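Side-chain contacts in ureidoglycolate hydrolase (Arabidopsis thaliana, PDB 4PXE), which hydrolyses (S)-ureidoglycolate to glyoxylate, ammonium and carbon dioxide in plant purine breakdown, working as a manganese-dependent homodimer: residues K101-V106 / Y400-E405; F393-K398 / P410-N415; G257-E262 / N326-K331. One frame throughout, in Å; residues are numbered along the deposited sequence.

Interaction 1: K101-V106 / Y400-E405; sequences KYDGVV and YSHKPE. With MN (manganese (II) ion), chain D; MN (manganese (II) ion), chain C.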
# COMPACT_ATOMS: atom_id res chain seq x y z
N LYS A 101 7.19 3.45 -22.55
CA LYS A 101 7.97 4.60 -23.01
C LYS A 101 7.29 5.41 -24.12
O LYS A 101 7.82 6.43 -24.56
CB LYS A 101 9.34 4.14 -23.57
CG LYS A 101 10.13 3.17 -22.70
CD LYS A 101 11.52 2.88 -23.30
CE LYS A 101 11.47 2.24 -24.68
NZ LYS A 101 12.84 1.76 -25.09
N TYR A 102 6.13 4.95 -24.58
CA TYR A 102 5.51 5.49 -25.80
C TYR A 102 4.22 6.28 -25.56
O TYR A 102 3.92 7.23 -26.28
CB TYR A 102 5.26 4.36 -26.82
CG TYR A 102 6.54 3.67 -27.26
CD1 TYR A 102 7.24 4.10 -28.38
CD2 TYR A 102 7.04 2.58 -26.54
CE1 TYR A 102 8.42 3.49 -28.77
CE2 TYR A 102 8.21 1.96 -26.92
CZ TYR A 102 8.89 2.42 -28.04
OH TYR A 102 10.07 1.80 -28.43
N ASP A 103 3.48 5.88 -24.53
CA ASP A 103 2.24 6.57 -24.16
C ASP A 103 2.53 8.05 -23.90
O ASP A 103 3.39 8.39 -23.10
CB ASP A 103 1.68 5.89 -22.91
CG ASP A 103 0.42 6.53 -22.42
OD1 ASP A 103 -0.25 7.24 -23.17
OD2 ASP A 103 0.10 6.31 -21.24
N GLY A 104 1.84 8.93 -24.63
CA GLY A 104 2.05 10.37 -24.51
C GLY A 104 3.30 10.89 -25.21
O GLY A 104 3.26 11.84 -26.00
N VAL A 105 4.43 10.25 -24.90
CA VAL A 105 5.73 10.71 -25.38
C VAL A 105 5.78 10.79 -26.91
O VAL A 105 6.32 11.76 -27.45
CB VAL A 105 6.87 9.82 -24.85
CG1 VAL A 105 8.20 10.29 -25.40
CG2 VAL A 105 6.91 9.86 -23.32
N VAL A 106 5.20 9.82 -27.60
CA VAL A 106 5.19 9.87 -29.07
C VAL A 106 4.56 11.15 -29.62
O VAL A 106 5.08 11.74 -30.57
CB VAL A 106 4.50 8.64 -29.69
CG1 VAL A 106 4.30 8.82 -31.20
CG2 VAL A 106 5.31 7.36 -29.39
N TYR A 400 -0.51 -3.46 -26.30
CA TYR A 400 -0.06 -3.31 -24.91
C TYR A 400 0.15 -1.85 -24.55
O TYR A 400 0.77 -1.10 -25.31
CB TYR A 400 1.28 -4.01 -24.70
CG TYR A 400 1.34 -5.51 -24.87
CD1 TYR A 400 0.29 -6.34 -24.49
CD2 TYR A 400 2.48 -6.09 -25.40
CE1 TYR A 400 0.39 -7.73 -24.63
CE2 TYR A 400 2.59 -7.46 -25.54
CZ TYR A 400 1.55 -8.27 -25.16
OH TYR A 400 1.68 -9.64 -25.32
N SER A 401 -0.32 -1.45 -23.38
CA SER A 401 -0.03 -0.13 -22.86
C SER A 401 -0.14 -0.13 -21.34
O SER A 401 -0.69 -1.07 -20.75
CB SER A 401 -0.95 0.92 -23.50
OG SER A 401 -0.47 2.23 -23.27
N HIS A 402 0.42 0.89 -20.70
CA HIS A 402 0.49 0.97 -19.24
C HIS A 402 1.27 -0.19 -18.63
O HIS A 402 0.98 -0.65 -17.52
CB HIS A 402 -0.90 1.09 -18.61
CG HIS A 402 -1.48 2.47 -18.71
ND1 HIS A 402 -2.71 2.80 -18.18
CD2 HIS A 402 -1.00 3.59 -19.28
CE1 HIS A 402 -2.96 4.07 -18.42
NE2 HIS A 402 -1.93 4.58 -19.08
N LYS A 403 2.26 -0.66 -19.38
CA LYS A 403 3.15 -1.72 -18.93
C LYS A 403 4.39 -1.68 -19.83
O LYS A 403 4.33 -1.14 -20.94
CB LYS A 403 2.46 -3.10 -18.93
CG LYS A 403 1.82 -3.52 -20.23
CD LYS A 403 1.10 -4.84 -20.00
CE LYS A 403 0.31 -5.26 -21.22
NZ LYS A 403 -0.37 -6.57 -20.94
N PRO A 404 5.52 -2.23 -19.36
CA PRO A 404 6.78 -2.06 -20.09
C PRO A 404 6.85 -2.78 -21.44
O PRO A 404 7.76 -2.49 -22.21
CB PRO A 404 7.83 -2.63 -19.12
CG PRO A 404 7.07 -3.49 -18.18
CD PRO A 404 5.74 -2.83 -18.03
N GLU A 405 5.92 -3.69 -21.70
CA GLU A 405 5.83 -4.37 -22.99
C GLU A 405 5.31 -3.47 -24.12
O GLU A 405 5.36 -3.85 -25.29
CB GLU A 405 4.94 -5.61 -22.87
CG GLU A 405 5.54 -6.73 -22.03
CD GLU A 405 5.19 -6.66 -20.54
OE1 GLU A 405 4.66 -5.64 -20.05
OE2 GLU A 405 5.44 -7.68 -19.85
MN MN D . -1.84 6.60 -20.20
MN MN C . -1.64 8.93 -23.18
O HOH W 1 -3.13 10.52 -23.66
O HOH W 2 -2.24 8.51 -21.08
O HOH W 3 -3.73 7.61 -23.37
O HOH W 4 -3.07 5.87 -21.34
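D103 and H402 meet by holding the same manganese ion. CB of D103 lies 4.3 Å from OG of S401, a hydroxyl hydrogen-bonded to E406 and Q211. With CG anti to the backbone N (chi1 179°), the carboxylate swings out of its loop and spreads its two oxygens over two metals. OD1 goes to the manganese of chain C at 2.2 Å, and OD2 goes to the manganese of chain D, also at 2.2 Å. NE2 of H402 binds that second ion at 2.3 Å. OD2 reaches the imidazole at its edge, in the ring plane, yet D103 OD2 and H402 NE2, 3.4 Å apart, are fellow ligands rather than hydrogen-bond partners; carboxylate and ring are turned 47° against each other. Water 2 also links the two ions. On the far side of the imidazole, ND1 is hydrogen-bonded to the backbone O of N294 of the second subunit, so metal on NE2 and carbonyl on ND1 together set the ring's rotation. E138 joins the chain D ion, H92 and H208 the chain C ion. This is the two-metal centre of the peptidase M20 family, with an aspartate bridging the pair.

Interaction 2: F393-K398 / P410-N415; sequences FIPCYK and PEDMAN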
# COMPACT_ATOMS: atom_id res chain seq x y z
N PHE A 393 -3.95 7.87 -34.57
CA PHE A 393 -3.41 6.68 -33.92
C PHE A 393 -2.37 5.99 -34.81
O PHE A 393 -2.54 5.90 -36.03
CB PHE A 393 -4.51 5.65 -33.65
CG PHE A 393 -5.28 5.86 -32.36
CD1 PHE A 393 -4.88 6.77 -31.38
CD2 PHE A 393 -6.41 5.09 -32.14
CE1 PHE A 393 -5.64 6.90 -30.19
CE2 PHE A 393 -7.15 5.21 -30.97
CZ PHE A 393 -6.76 6.12 -30.01
N ILE A 394 -1.31 5.49 -34.17
CA ILE A 394 -0.38 4.58 -34.83
C ILE A 394 -0.46 3.20 -34.16
O ILE A 394 -0.92 3.08 -33.02
CB ILE A 394 1.07 5.10 -34.80
CG1 ILE A 394 1.55 5.27 -33.36
CG2 ILE A 394 1.20 6.39 -35.59
CD1 ILE A 394 3.03 5.68 -33.28
N PRO A 395 -0.04 2.14 -34.86
CA PRO A 395 -0.12 0.81 -34.26
C PRO A 395 0.79 0.65 -33.06
O PRO A 395 1.77 1.38 -32.91
CB PRO A 395 0.37 -0.11 -35.38
CG PRO A 395 0.19 0.69 -36.64
CD PRO A 395 0.45 2.10 -36.25
N CYS A 396 0.43 -0.28 -32.19
CA CYS A 396 1.36 -0.68 -31.14
C CYS A 396 1.25 -2.18 -30.94
O CYS A 396 0.21 -2.78 -31.19
CB CYS A 396 1.15 0.12 -29.84
SG CYS A 396 -0.45 -0.10 -29.05
N TYR A 397 2.36 -2.75 -30.50
CA TYR A 397 2.54 -4.19 -30.40
C TYR A 397 1.51 -4.81 -29.48
O TYR A 397 1.47 -4.50 -28.28
CB TYR A 397 3.95 -4.47 -29.90
CG TYR A 397 4.29 -5.94 -29.84
CD1 TYR A 397 4.11 -6.76 -30.95
CD2 TYR A 397 4.81 -6.50 -28.69
CE1 TYR A 397 4.42 -8.11 -30.90
CE2 TYR A 397 5.13 -7.85 -28.63
CZ TYR A 397 4.94 -8.64 -29.75
OH TYR A 397 5.24 -9.99 -29.70
N LYS A 398 0.67 -5.67 -30.04
CA LYS A 398 -0.37 -6.40 -29.30
C LYS A 398 -1.34 -5.51 -28.51
O LYS A 398 -2.09 -5.98 -27.65
CB LYS A 398 0.25 -7.49 -28.42
CG LYS A 398 1.03 -8.48 -29.28
CD LYS A 398 1.52 -9.69 -28.53
CE LYS A 398 2.11 -10.69 -29.52
NZ LYS A 398 1.13 -11.06 -30.57
N PRO A 410 9.91 2.22 -34.96
CA PRO A 410 10.37 3.47 -35.56
C PRO A 410 9.58 3.82 -36.82
O PRO A 410 9.27 5.00 -37.02
CB PRO A 410 11.85 3.19 -35.86
CG PRO A 410 12.24 2.23 -34.76
CD PRO A 410 11.04 1.33 -34.60
N GLU A 411 9.22 2.83 -37.64
CA GLU A 411 8.42 3.11 -38.83
C GLU A 411 7.01 3.56 -38.48
O GLU A 411 6.48 4.49 -39.09
CB GLU A 411 8.33 1.89 -39.74
CG GLU A 411 7.74 2.26 -41.08
CD GLU A 411 6.88 1.18 -41.67
OE1 GLU A 411 6.75 0.09 -41.06
OE2 GLU A 411 6.33 1.44 -42.76
N ASP A 412 6.40 2.89 -37.51
CA ASP A 412 5.06 3.30 -37.11
C ASP A 412 5.03 4.73 -36.61
O ASP A 412 4.13 5.49 -36.97
CB ASP A 412 4.46 2.31 -36.12
CG ASP A 412 3.92 1.07 -36.82
OD1 ASP A 412 3.57 1.17 -38.02
OD2 ASP A 412 3.84 -0.00 -36.21
N MET A 413 6.02 5.11 -35.81
CA MET A 413 6.11 6.48 -35.33
C MET A 413 6.36 7.45 -36.47
O MET A 413 5.71 8.50 -36.54
CB MET A 413 7.19 6.61 -34.26
CG MET A 413 6.87 5.82 -33.00
SD MET A 413 8.04 6.14 -31.65
CE MET A 413 9.53 5.35 -32.29
N ALA A 414 7.29 7.13 -37.36
CA ALA A 414 7.60 8.00 -38.49
C ALA A 414 6.38 8.24 -39.36
O ALA A 414 6.16 9.36 -39.81
CB ALA A 414 8.75 7.43 -39.30
N ASN A 415 5.59 7.19 -39.61
CA ASN A 415 4.37 7.36 -40.42
C ASN A 415 3.36 8.29 -39.73
O ASN A 415 2.75 9.15 -40.38
CB ASN A 415 3.72 6.01 -40.72
CG ASN A 415 4.49 5.22 -41.74
OD1 ASN A 415 5.29 5.78 -42.48
ND2 ASN A 415 4.24 3.92 -41.79
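The carboxylate of D412 lies against one face of the P395 ring, displaced toward the ring's CG corner and tilted rather than flat on it. OD2 of D412 comes to 3.6 Å from CB of P395, while OD1 sits 3.7 Å from both CG and CD of P395, and the carboxylate carbon stands over the CG corner, 3.7 Å from CD of P395. L215, from helix 214-218, also touches this proline. The other flat group is the Y397 ring, which has CG of its neighbour K398 over the centre of one face.

Beside the proline, I394 points straight at the helix. Its CG1 occupies the crowded position between backbone N and carbonyl carbon (chi1 60°), and the branch then runs on extended, carrying CD1 to 3.8 Å from CA of M413 and 3.9 Å from CG of M413. The second branch, CG2, rests 3.4 Å from the backbone O of D412. One isoleucine thus spans two consecutive helix residues, while M413, its CB directed away and its chain bent at chi3, also touches L20 and Q21 of helix 17-28.

D412 lies in the first turn of helix 410-429, where its backbone N is hydrogen-bonded to OG of S409; the helix start would probably stabilise its negative charge. With an alanine in place of D412, P395 would probably lose the cover on that face, leaving a gap between the proline and the helix.

No hydrogen bond or salt bridge crosses between the segments. The end of strand 389-394 and the start of the helix are fitted by shape: methyl and methylene groups lie against carbon on one part of the contact and against oxygen on the other, so the match depends on van der Waals contact rather than on directed bonds.

Interaction 3: G257-E262 / N326-K331; sequences GLAAAE and NTIAKK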
# COMPACT_ATOMS: atom_id res chain seq x y z
N GLY A 257 -11.62 -4.60 4.90
CA GLY A 257 -10.95 -5.22 3.76
C GLY A 257 -11.90 -6.12 3.00
O GLY A 257 -11.88 -6.15 1.76
N LEU A 258 -12.75 -6.85 3.71
CA LEU A 258 -13.72 -7.72 3.07
C LEU A 258 -14.81 -6.90 2.37
O LEU A 258 -15.26 -7.29 1.29
CB LEU A 258 -14.29 -8.73 4.05
CG LEU A 258 -13.25 -9.73 4.54
CD1 LEU A 258 -13.88 -10.73 5.48
CD2 LEU A 258 -12.57 -10.45 3.36
N ALA A 259 -15.19 -5.76 2.94
CA ALA A 259 -16.09 -4.85 2.25
C ALA A 259 -15.48 -4.40 0.92
O ALA A 259 -16.17 -4.36 -0.10
CB ALA A 259 -16.43 -3.64 3.11
N ALA A 260 -14.19 -4.09 0.94
CA ALA A 260 -13.50 -3.64 -0.26
C ALA A 260 -13.44 -4.75 -1.30
O ALA A 260 -13.65 -4.51 -2.49
CB ALA A 260 -12.11 -3.14 0.08
N ALA A 261 -13.15 -5.97 -0.84
CA ALA A 261 -13.09 -7.12 -1.75
C ALA A 261 -14.44 -7.34 -2.43
O ALA A 261 -14.51 -7.57 -3.66
CB ALA A 261 -12.67 -8.37 -0.98
N GLU A 262 -15.51 -7.24 -1.66
CA GLU A 262 -16.85 -7.40 -2.20
C GLU A 262 -17.19 -6.30 -3.19
O GLU A 262 -17.83 -6.57 -4.21
CB GLU A 262 -17.89 -7.47 -1.07
CG GLU A 262 -17.75 -8.75 -0.29
CD GLU A 262 -18.60 -8.82 0.97
OE1 GLU A 262 -18.81 -7.77 1.61
OE2 GLU A 262 -19.04 -9.93 1.31
N ASN A 326 -23.35 0.80 -0.76
CA ASN A 326 -24.26 0.94 0.37
C ASN A 326 -24.78 -0.38 0.91
O ASN A 326 -24.85 -0.59 2.12
CB ASN A 326 -25.41 1.89 0.00
CG ASN A 326 -25.01 3.35 0.09
OD1 ASN A 326 -24.90 3.91 1.18
ND2 ASN A 326 -24.78 3.97 -1.05
N THR A 327 -25.11 -1.31 0.02
CA THR A 327 -25.57 -2.63 0.42
C THR A 327 -24.47 -3.38 1.18
O THR A 327 -24.72 -3.98 2.22
CB THR A 327 -26.02 -3.45 -0.80
OG1 THR A 327 -27.14 -2.80 -1.41
CG2 THR A 327 -26.42 -4.86 -0.39
N ILE A 328 -23.26 -3.34 0.64
CA ILE A 328 -22.11 -3.97 1.28
C ILE A 328 -21.82 -3.35 2.64
O ILE A 328 -21.56 -4.07 3.61
CB ILE A 328 -20.87 -3.89 0.36
CG1 ILE A 328 -21.08 -4.80 -0.85
CG2 ILE A 328 -19.60 -4.28 1.11
CD1 ILE A 328 -20.15 -4.50 -2.01
N ALA A 329 -21.85 -2.02 2.73
CA ALA A 329 -21.60 -1.35 4.00
C ALA A 329 -22.59 -1.80 5.07
O ALA A 329 -22.21 -2.10 6.20
CB ALA A 329 -21.62 0.16 3.84
N LYS A 330 -23.87 -1.87 4.71
CA LYS A 330 -24.89 -2.31 5.65
C LYS A 330 -24.70 -3.76 6.08
O LYS A 330 -24.82 -4.09 7.27
CB LYS A 330 -26.29 -2.11 5.06
CG LYS A 330 -26.71 -0.65 4.92
CD LYS A 330 -28.19 -0.54 4.53
CE LYS A 330 -28.66 0.91 4.46
NZ LYS A 330 -28.16 1.63 3.25
N LYS A 331 -24.40 -4.64 5.13
CA LYS A 331 -24.24 -6.06 5.42
C LYS A 331 -22.99 -6.32 6.28
O LYS A 331 -23.02 -7.14 7.20
CB LYS A 331 -24.19 -6.88 4.13
CG LYS A 331 -23.95 -8.36 4.38
CD LYS A 331 -24.36 -9.22 3.21
CE LYS A 331 -24.33 -10.70 3.60
NZ LYS A 331 -25.03 -10.93 4.90
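I328 pushes its branched side chain into the side of helix 256-272, overlapping A259 and E262, which stand one turn apart there. Its CG2, anti to the backbone N, faces A259: it lies 3.8 Å from CB of A259 and 3.6 Å from the backbone O of A259. The same methyl meets OE1 of E262 at 3.6 Å, so it is held between the alanine and the glutamate's carboxylate. The other branch turns toward the glutamate's root, where CD1 of I328 packs 3.8 Å from CB of E262 and 3.7 Å from its carbonyl carbon. The short A259 side chain lets the backbones close in, with CA of A259 and CA of I328 only 6.2 Å apart.

E262 stretches out beyond CG (chi2 171°), crossing the isoleucine at a slant and bringing its acidic end to R332, with which OE1 forms a salt bridge. The glutamate thus lays both CB and OE1 against I328, while OE1 also pairs with an arginine on the other helix.

Beneath both helices, A259 and A329 rest on F238 of strand 222-239, while A261 packs on A261 of the second subunit and E262 on L265 of that subunit. Two helices laid side by side on an antiparallel sheet, one meeting its mate across the dimer interface, are the build of the M20 dimerisation domain.

In the fold
Interactions 1 and 2 are neighbours in the metal-binding part of the fold, their centres 12 Å apart, and their segments alternate along the chain: 101-106, 393-398, 400-405, 410-415. They touch, with CG2 of V106 3.7 Å from SD of M413, so helices 105-120 and 410-429 and strand 389-394 pack together beside the manganese pair. Interaction 3 lies between the two segments of interaction 1, in the long excursion from 106 to 393, and ahead of interaction 2; its centre is about 35 Å and 44 Å from theirs, in the dimerisation region. Interactions 1 and 3 both meet the second subunit, so dimer contacts are made at the active site as well as between the helices.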